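Local atomic coordinates of xyloglucan-specific endo-beta-1,4-glucanase BoGH5A (Bacteroides ovatus, PDB entry 3ZMR), a protein that cleaves the beta-1,4-glucan backbone of xyloglucan internally, with retention of anomeric configuration, to release xyloglucan oligosaccharides in the gut bacterium's use of this polysaccharide. Residues 394-402 and 412-423. Numbering follows the deposited sequence.
Sequences GEYGPTLRD and HLKSRNDYIEYV. With GLC (alpha-D-glucopyranose), chain L; BGC (beta-D-glucopyranose), chain C.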
ATOM      1  N   GLY A 394      -6.240  -6.009   1.062  1.00  7.91           N
ATOM      2  CA  GLY A 394      -5.621  -6.740  -0.047  1.00  8.09           C
ATOM      3  C   GLY A 394      -5.512  -8.235   0.144  1.00  7.47           C
ATOM      4  O   GLY A 394      -5.385  -8.972  -0.843  1.00  7.61           O
ATOM      5  N   GLU A 395      -5.547  -8.654   1.415  1.00  7.38           N
ATOM      6  CA  GLU A 395      -5.595 -10.049   1.794  1.00  6.73           C
ATOM      7  C   GLU A 395      -6.389 -10.198   3.083  1.00  6.98           C
ATOM      8  O   GLU A 395      -6.208  -9.421   4.009  1.00  8.04           O
ATOM      9  CB  GLU A 395      -4.199 -10.632   2.044  1.00  8.16           C
ATOM     10  CG  GLU A 395      -3.211 -10.513   0.910  1.00  8.63           C
ATOM     11  CD  GLU A 395      -1.840 -11.065   1.245  1.00  9.90           C
ATOM     12  OE1 GLU A 395      -1.708 -11.832   2.233  1.00 11.32           O
ATOM     13  OE2 GLU A 395      -0.866 -10.703   0.515  1.00  8.62           O
ATOM     14  N   TYR A 396      -7.244 -11.217   3.117  1.00  6.81           N
ATOM     15  CA  TYR A 396      -7.861 -11.718   4.349  1.00  9.96           C
ATOM     16  C   TYR A 396      -8.170 -13.192   4.082  1.00  7.15           C
ATOM     17  O   TYR A 396      -8.285 -13.616   2.930  1.00  7.82           O
ATOM     18  CB  TYR A 396      -9.139 -10.925   4.768  1.00  7.85           C
ATOM     19  CG  TYR A 396     -10.294 -11.269   3.903  1.00  8.47           C
ATOM     20  CD1 TYR A 396     -10.454 -10.707   2.634  1.00 11.22           C
ATOM     21  CD2 TYR A 396     -11.252 -12.217   4.309  1.00  8.84           C
ATOM     22  CE1 TYR A 396     -11.496 -11.088   1.799  1.00  8.50           C
ATOM     23  CE2 TYR A 396     -12.258 -12.632   3.471  1.00  8.82           C
ATOM     24  CZ  TYR A 396     -12.400 -12.065   2.223  1.00  7.67           C
ATOM     25  OH  TYR A 396     -13.419 -12.476   1.358  1.00  9.27           O
ATOM     26  N   GLY A 397      -8.410 -13.953   5.143  1.00  8.60           N
ATOM     27  CA  GLY A 397      -8.973 -15.293   5.018  1.00  9.90           C
ATOM     28  C   GLY A 397      -8.294 -16.317   5.908  1.00  9.82           C
ATOM     29  O   GLY A 397      -7.112 -16.208   6.225  1.00 10.66           O
ATOM     30  N   PRO A 398      -9.076 -17.317   6.352  1.00  9.20           N
ATOM     31  CA  PRO A 398      -8.527 -18.367   7.191  1.00  9.84           C
ATOM     32  C   PRO A 398      -8.067 -19.597   6.405  1.00 10.12           C
ATOM     33  O   PRO A 398      -8.685 -19.981   5.386  1.00 11.32           O
ATOM     34  CB  PRO A 398      -9.731 -18.737   8.056  1.00 14.44           C
ATOM     35  CG  PRO A 398     -10.890 -18.573   7.125  1.00 11.79           C
ATOM     36  CD  PRO A 398     -10.540 -17.459   6.195  1.00  9.99           C
ATOM     37  N   THR A 399      -7.028 -20.247   6.910  1.00 10.20           N
ATOM     38  CA  THR A 399      -6.656 -21.550   6.335  1.00 10.60           C
ATOM     39  C   THR A 399      -7.760 -22.584   6.592  1.00 10.09           C
ATOM     40  O   THR A 399      -8.654 -22.380   7.416  1.00 11.91           O
ATOM     41  CB  THR A 399      -5.304 -22.033   6.880  1.00 13.28           C
ATOM     42  OG1 THR A 399      -4.834 -23.147   6.095  1.00 14.54           O
ATOM     43  CG2 THR A 399      -5.437 -22.412   8.364  1.00 14.03           C
ATOM     44  N   LEU A 400      -7.683 -23.692   5.861  1.00 10.45           N
ATOM     45  CA  LEU A 400      -8.588 -24.810   6.087  1.00 10.68           C
ATOM     46  C   LEU A 400      -7.762 -25.986   6.600  1.00 11.09           C
ATOM     47  O   LEU A 400      -6.896 -26.516   5.917  1.00 11.70           O
ATOM     48  CB  LEU A 400      -9.383 -25.149   4.823  1.00 10.58           C
ATOM     49  CG  LEU A 400     -10.635 -26.021   4.996  1.00 11.97           C
ATOM     50  CD1 LEU A 400     -11.541 -25.932   3.757  1.00 17.62           C
ATOM     51  CD2 LEU A 400     -10.255 -27.474   5.312  1.00 14.27           C
ATOM     52  N   ARG A 401      -8.039 -26.338   7.856  1.00  9.01           N
ATOM     53  CA  ARG A 401      -7.294 -27.341   8.606  1.00 10.14           C
ATOM     54  C   ARG A 401      -7.891 -28.741   8.357  1.00 11.59           C
ATOM     55  O   ARG A 401      -8.679 -29.276   9.150  1.00 12.62           O
ATOM     56  CB  ARG A 401      -7.236 -26.950  10.091  1.00 10.98           C
ATOM     57  CG  ARG A 401      -6.671 -25.551  10.309  1.00 12.73           C
ATOM     58  CD  ARG A 401      -6.452 -25.232  11.769  1.00 12.25           C
ATOM     59  NE  ARG A 401      -6.172 -23.802  11.937  1.00 12.76           N
ATOM     60  CZ  ARG A 401      -4.963 -23.251  11.872  1.00 11.86           C
ATOM     61  NH1 ARG A 401      -3.866 -23.973  11.660  1.00 14.29           N
ATOM     62  NH2 ARG A 401      -4.872 -21.927  12.009  1.00 11.77           N
ATOM     63  N   ASP A 402      -7.511 -29.289   7.209  1.00 11.95           N
ATOM     64  CA  ASP A 402      -8.125 -30.495   6.654  1.00 14.06           C
ATOM     65  C   ASP A 402      -7.733 -31.783   7.354  1.00 13.30           C
ATOM     66  O   ASP A 402      -8.286 -32.833   7.043  1.00 14.79           O
ATOM     67  CB  ASP A 402      -7.915 -30.611   5.127  1.00 15.91           C
ATOM     68  CG  ASP A 402      -6.476 -30.913   4.726  1.00 16.29           C
ATOM     69  OD1 ASP A 402      -5.525 -30.546   5.428  1.00 19.41           O
ATOM     70  OD2 ASP A 402      -6.279 -31.449   3.616  1.00 19.82           O
ATOM     71  N   HIS A 412     -15.075 -26.327  12.663  1.00 12.30           N
ATOM     72  CA  HIS A 412     -14.014 -25.552  12.019  1.00 10.72           C
ATOM     73  C   HIS A 412     -14.527 -25.033  10.672  1.00  9.73           C
ATOM     74  O   HIS A 412     -14.334 -23.849  10.333  1.00 10.88           O
ATOM     75  CB  HIS A 412     -12.733 -26.375  11.864  1.00 10.57           C
ATOM     76  CG  HIS A 412     -11.690 -25.742  10.985  1.00 10.85           C
ATOM     77  ND1 HIS A 412     -11.063 -24.561  11.324  1.00 11.49           N
ATOM     78  CD2 HIS A 412     -11.190 -26.097   9.776  1.00 10.22           C
ATOM     79  CE1 HIS A 412     -10.202 -24.239  10.368  1.00 12.07           C
ATOM     80  NE2 HIS A 412     -10.270 -25.145   9.415  1.00 11.37           N
ATOM     81  N   LEU A 413     -15.131 -25.906   9.871  1.00 10.38           N
ATOM     82  CA  LEU A 413     -15.594 -25.509   8.538  1.00 10.47           C
ATOM     83  C   LEU A 413     -16.622 -24.391   8.674  1.00  9.93           C
ATOM     84  O   LEU A 413     -16.578 -23.406   7.933  1.00 10.95           O
ATOM     85  CB  LEU A 413     -16.183 -26.698   7.782  1.00 14.23           C
ATOM     86  CG  LEU A 413     -15.176 -27.773   7.369  1.00 12.53           C
ATOM     87  CD1 LEU A 413     -15.932 -28.960   6.797  1.00 14.59           C
ATOM     88  CD2 LEU A 413     -14.173 -27.241   6.368  1.00 17.25           C
ATOM     89  N   LYS A 414     -17.545 -24.545   9.620  1.00 11.97           N
ATOM     90  CA  LYS A 414     -18.570 -23.534   9.894  1.00 11.65           C
ATOM     91  C   LYS A 414     -17.935 -22.227  10.347  1.00 10.70           C
ATOM     92  O   LYS A 414     -18.306 -21.149   9.862  1.00 11.67           O
ATOM     93  CB  LYS A 414     -19.584 -24.018  10.949  1.00 12.25           C
ATOM     94  CG  LYS A 414     -20.638 -22.968  11.317  1.00 18.37           C
ATOM     95  CD  LYS A 414     -21.671 -23.456  12.329  1.00 31.02           C
ATOM     96  CE  LYS A 414     -22.925 -22.589  12.284  1.00 60.01           C
ATOM     97  NZ  LYS A 414     -22.641 -21.189  12.693  1.00 37.29           N
ATOM     98  N   SER A 415     -16.974 -22.318  11.246  1.00 10.38           N
ATOM     99  CA  SER A 415     -16.291 -21.158  11.799  1.00 11.07           C
ATOM    100  C   SER A 415     -15.629 -20.368  10.669  1.00  9.90           C
ATOM    101  O   SER A 415     -15.665 -19.141  10.682  1.00 10.27           O
ATOM    102  CB  SER A 415     -15.216 -21.605  12.785  1.00 11.06           C
ATOM    103  OG  SER A 415     -15.790 -21.996  14.037  1.00 11.72           O
ATOM    104  N   ARG A 416     -14.951 -21.053   9.761  1.00 11.31           N
ATOM    105  CA  ARG A 416     -14.290 -20.363   8.630  1.00  9.95           C
ATOM    106  C   ARG A 416     -15.311 -19.542   7.872  1.00  8.96           C
ATOM    107  O   ARG A 416     -15.082 -18.365   7.513  1.00  9.29           O
ATOM    108  CB  ARG A 416     -13.618 -21.295   7.626  1.00 11.34           C
ATOM    109  CG  ARG A 416     -12.483 -22.105   8.191  1.00 12.91           C
ATOM    110  CD  ARG A 416     -11.920 -22.978   7.084  1.00  9.86           C
ATOM    111  NE  ARG A 416     -11.216 -22.193   6.059  1.00 10.49           N
ATOM    112  CZ  ARG A 416     -11.703 -21.883   4.857  1.00 10.53           C
ATOM    113  NH1 ARG A 416     -12.895 -22.302   4.442  1.00 10.74           N
ATOM    114  NH2 ARG A 416     -10.954 -21.109   4.057  1.00 11.33           N
ATOM    115  N   ASN A 417     -16.435 -20.149   7.541  1.00 12.34           N
ATOM    116  CA  ASN A 417     -17.458 -19.463   6.739  1.00  9.83           C
ATOM    117  C   ASN A 417     -18.171 -18.336   7.489  1.00 10.62           C
ATOM    118  O   ASN A 417     -18.459 -17.279   6.918  1.00 10.71           O
ATOM    119  CB  ASN A 417     -18.402 -20.480   6.113  1.00 10.87           C
ATOM    120  CG  ASN A 417     -17.702 -21.309   5.067  1.00 11.59           C
ATOM    121  OD1 ASN A 417     -16.763 -20.823   4.393  1.00 11.90           O
ATOM    122  ND2 ASN A 417     -18.097 -22.561   4.941  1.00 13.46           N
ATOM    123  N   ASP A 418     -18.374 -18.509   8.787  1.00  9.62           N
ATOM    124  CA  ASP A 418     -18.935 -17.451   9.647  1.00 10.79           C
ATOM    125  C   ASP A 418     -17.962 -16.255   9.652  1.00 10.41           C
ATOM    126  O   ASP A 418     -18.362 -15.093   9.538  1.00 10.67           O
ATOM    127  CB  ASP A 418     -19.166 -17.966  11.083  1.00 17.82           C
ATOM    128  CG  ASP A 418     -20.328 -18.935  11.187  1.00 13.35           C
ATOM    129  OD1 ASP A 418     -21.135 -19.078  10.214  1.00 15.84           O
ATOM    130  OD2 ASP A 418     -20.425 -19.548  12.274  1.00 17.41           O
ATOM    131  N   TYR A 419     -16.681 -16.560   9.805  1.00  9.62           N
ATOM    132  CA  TYR A 419     -15.616 -15.555   9.867  1.00 10.72           C
ATOM    133  C   TYR A 419     -15.513 -14.771   8.535  1.00 10.04           C
ATOM    134  O   TYR A 419     -15.486 -13.547   8.508  1.00 10.80           O
ATOM    135  CB  TYR A 419     -14.254 -16.225  10.185  1.00 13.79           C
ATOM    136  CG  TYR A 419     -13.090 -15.272  10.138  1.00  8.83           C
ATOM    137  CD1 TYR A 419     -12.743 -14.525  11.242  1.00  9.13           C
ATOM    138  CD2 TYR A 419     -12.351 -15.120   8.979  1.00 12.72           C
ATOM    139  CE1 TYR A 419     -11.708 -13.624  11.211  1.00 12.77           C
ATOM    140  CE2 TYR A 419     -11.265 -14.255   8.942  1.00 10.24           C
ATOM    141  CZ  TYR A 419     -10.941 -13.507  10.059  1.00  8.77           C
ATOM    142  OH  TYR A 419      -9.897 -12.580  10.004  1.00 10.37           O
ATOM    143  N   ILE A 420     -15.457 -15.502   7.448  1.00  8.68           N
ATOM    144  CA  ILE A 420     -15.397 -14.942   6.109  1.00  9.19           C
ATOM    145  C   ILE A 420     -16.555 -14.002   5.855  1.00  9.52           C
ATOM    146  O   ILE A 420     -16.367 -12.850   5.405  1.00 10.25           O
ATOM    147  CB  ILE A 420     -15.337 -16.055   5.021  1.00 12.01           C
ATOM    148  CG1 ILE A 420     -13.971 -16.758   5.051  1.00  9.62           C
ATOM    149  CG2 ILE A 420     -15.588 -15.474   3.630  1.00 12.81           C
ATOM    150  CD1 ILE A 420     -13.902 -18.051   4.261  1.00 10.16           C
ATOM    151  N   GLU A 421     -17.771 -14.460   6.117  1.00 10.02           N
ATOM    152  CA  GLU A 421     -18.954 -13.630   5.929  1.00 10.37           C
ATOM    153  C   GLU A 421     -18.860 -12.372   6.775  1.00 11.43           C
ATOM    154  O   GLU A 421     -19.198 -11.283   6.306  1.00 11.70           O
ATOM    155  CB  GLU A 421     -20.210 -14.412   6.307  1.00 12.56           C
ATOM    156  CG  GLU A 421     -21.499 -13.626   6.130  1.00 16.18           C
ATOM    157  CD  GLU A 421     -22.714 -14.279   6.773  1.00 20.94           C
ATOM    158  OE1 GLU A 421     -22.783 -15.537   6.834  1.00 21.30           O
ATOM    159  OE2 GLU A 421     -23.621 -13.517   7.182  1.00 28.73           O
ATOM    160  N   TYR A 422     -18.404 -12.523   8.012  1.00 10.77           N
ATOM    161  CA  TYR A 422     -18.375 -11.401   8.967  1.00 11.27           C
ATOM    162  C   TYR A 422     -17.344 -10.353   8.503  1.00 11.21           C
ATOM    163  O   TYR A 422     -17.612  -9.129   8.495  1.00 11.79           O
ATOM    164  CB  TYR A 422     -18.082 -11.829  10.411  1.00 12.05           C
ATOM    165  CG  TYR A 422     -18.393 -10.720  11.391  1.00 13.55           C
ATOM    166  CD1 TYR A 422     -19.695 -10.491  11.819  1.00 25.92           C
ATOM    167  CD2 TYR A 422     -17.399  -9.854  11.820  1.00 15.35           C
ATOM    168  CE1 TYR A 422     -19.978  -9.439  12.663  1.00 18.68           C
ATOM    169  CE2 TYR A 422     -17.666  -8.805  12.662  1.00 25.00           C
ATOM    170  CZ  TYR A 422     -18.954  -8.596  13.083  1.00 15.19           C
ATOM    171  OH  TYR A 422     -19.226  -7.541  13.928  1.00 27.38           O
ATOM    172  N   VAL A 423     -16.165 -10.808   8.126  1.00 10.91           N
ATOM    173  CA  VAL A 423     -15.136  -9.877   7.637  1.00  9.82           C
ATOM    174  C   VAL A 423     -15.656  -9.117   6.399  1.00  8.35           C
ATOM    175  O   VAL A 423     -15.534  -7.893   6.307  1.00 10.03           O
ATOM    176  CB  VAL A 423     -13.813 -10.591   7.343  1.00 10.05           C
ATOM    177  CG1 VAL A 423     -12.863  -9.685   6.556  1.00 11.08           C
ATOM    178  CG2 VAL A 423     -13.215 -11.054   8.664  1.00 11.60           C
TER
HETATM  179  C1  GLC L1519       0.544 -11.962   3.869  0.50 18.82           C
HETATM  180  C2  GLC L1519       1.548 -12.151   2.737  0.50 15.45           C
HETATM  181  C3  GLC L1519       1.339 -13.478   2.006  0.50 13.01           C
HETATM  182  C4  GLC L1519       1.348 -14.584   3.066  0.50 18.55           C
HETATM  183  C5  GLC L1519       0.408 -14.233   4.229  0.50 39.31           C
HETATM  184  C6  GLC L1519       0.341 -15.296   5.321  0.50 70.31           C
HETATM  185  O2  GLC L1519       1.470 -11.042   1.880  0.50 11.30           O
HETATM  186  O3  GLC L1519       2.309 -13.667   0.951  0.50  7.94           O
HETATM  187  O4  GLC L1519       0.898 -15.741   2.415  0.50 25.57           O
HETATM  188  O5  GLC L1519       0.767 -12.992   4.794  0.50 24.90           O
HETATM  189  O6  GLC L1519      -0.717 -16.171   4.977  0.50 90.45           O
HETATM  190  C2  BGC C   1       1.668 -11.979   2.788  0.50 20.95           C
HETATM  191  C3  BGC C   1       1.348 -13.332   2.130  0.50 22.28           C
HETATM  192  C4  BGC C   1       1.221 -14.458   3.151  0.50 29.09           C
HETATM  193  C5  BGC C   1       0.195 -13.944   4.171  0.50 35.62           C
HETATM  194  C6  BGC C   1      -0.105 -15.002   5.219  0.50 39.76           C
HETATM  195  C1  BGC C   1       0.839 -11.595   4.021  0.50 25.60           C
HETATM  196  O2  BGC C   1       1.535 -10.949   1.810  0.50 15.46           O
HETATM  197  O3  BGC C   1       2.397 -13.642   1.188  0.50 21.62           O
HETATM  198  O4  BGC C   1       0.859 -15.701   2.484  0.50 26.44           O
HETATM  199  O5  BGC C   1       0.669 -12.757   4.837  0.50 41.96           O
HETATM  200  O6  BGC C   1       1.159 -15.498   5.691  0.50 61.75           O
HETATM  201  O   HOH W   1      -8.378 -12.844   7.721  1.00 12.15           O
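In the seventh beta-alpha unit of the family 5 (beta/alpha)8 barrel, the chain leaving strand 391-396 runs antiparallel along helix 406-429, towards its N-terminal part, with Arg416 gripping the loop at Pro398 and Thr399. Arg416 CG is anti to its own carbonyl carbon (chi1 -63°) and the chain bends at chi3, bringing the guanidinium edge to two successive carbonyls. Arg416 NH2 donates to Pro398 O at 2.9 Å, nearly straight (163°), with the acceptor in the guanidinium plane; Arg416 NE reaches Thr399 O, also at 2.9 Å, but from above that carbonyl's plane. Leu400 CB sits over one guanidinium face, offset toward its rim, 3.7 Å above the plane. Nearer the strand, Pro398 CD packs on Ile420 CG1 at 3.7 Å, and Tyr396 CD2 meets Val423 CG1 obliquely. A water accepts from Gly397 N and donates to Tyr419 OH, which also hydrogen-bonds to Asp339 O. Glu395, the inferred nucleophile, makes no contact with the helix; Glu395 OE2 lies 2.7 Å from O2 of the bound glucose in both modelled anomers and forms a salt bridge with Arg172. Farther out, His412 NE2 accepts from Arg401 N at 3.0 Å, straight at the hydrogen (172°) though tilted from the imidazole plane.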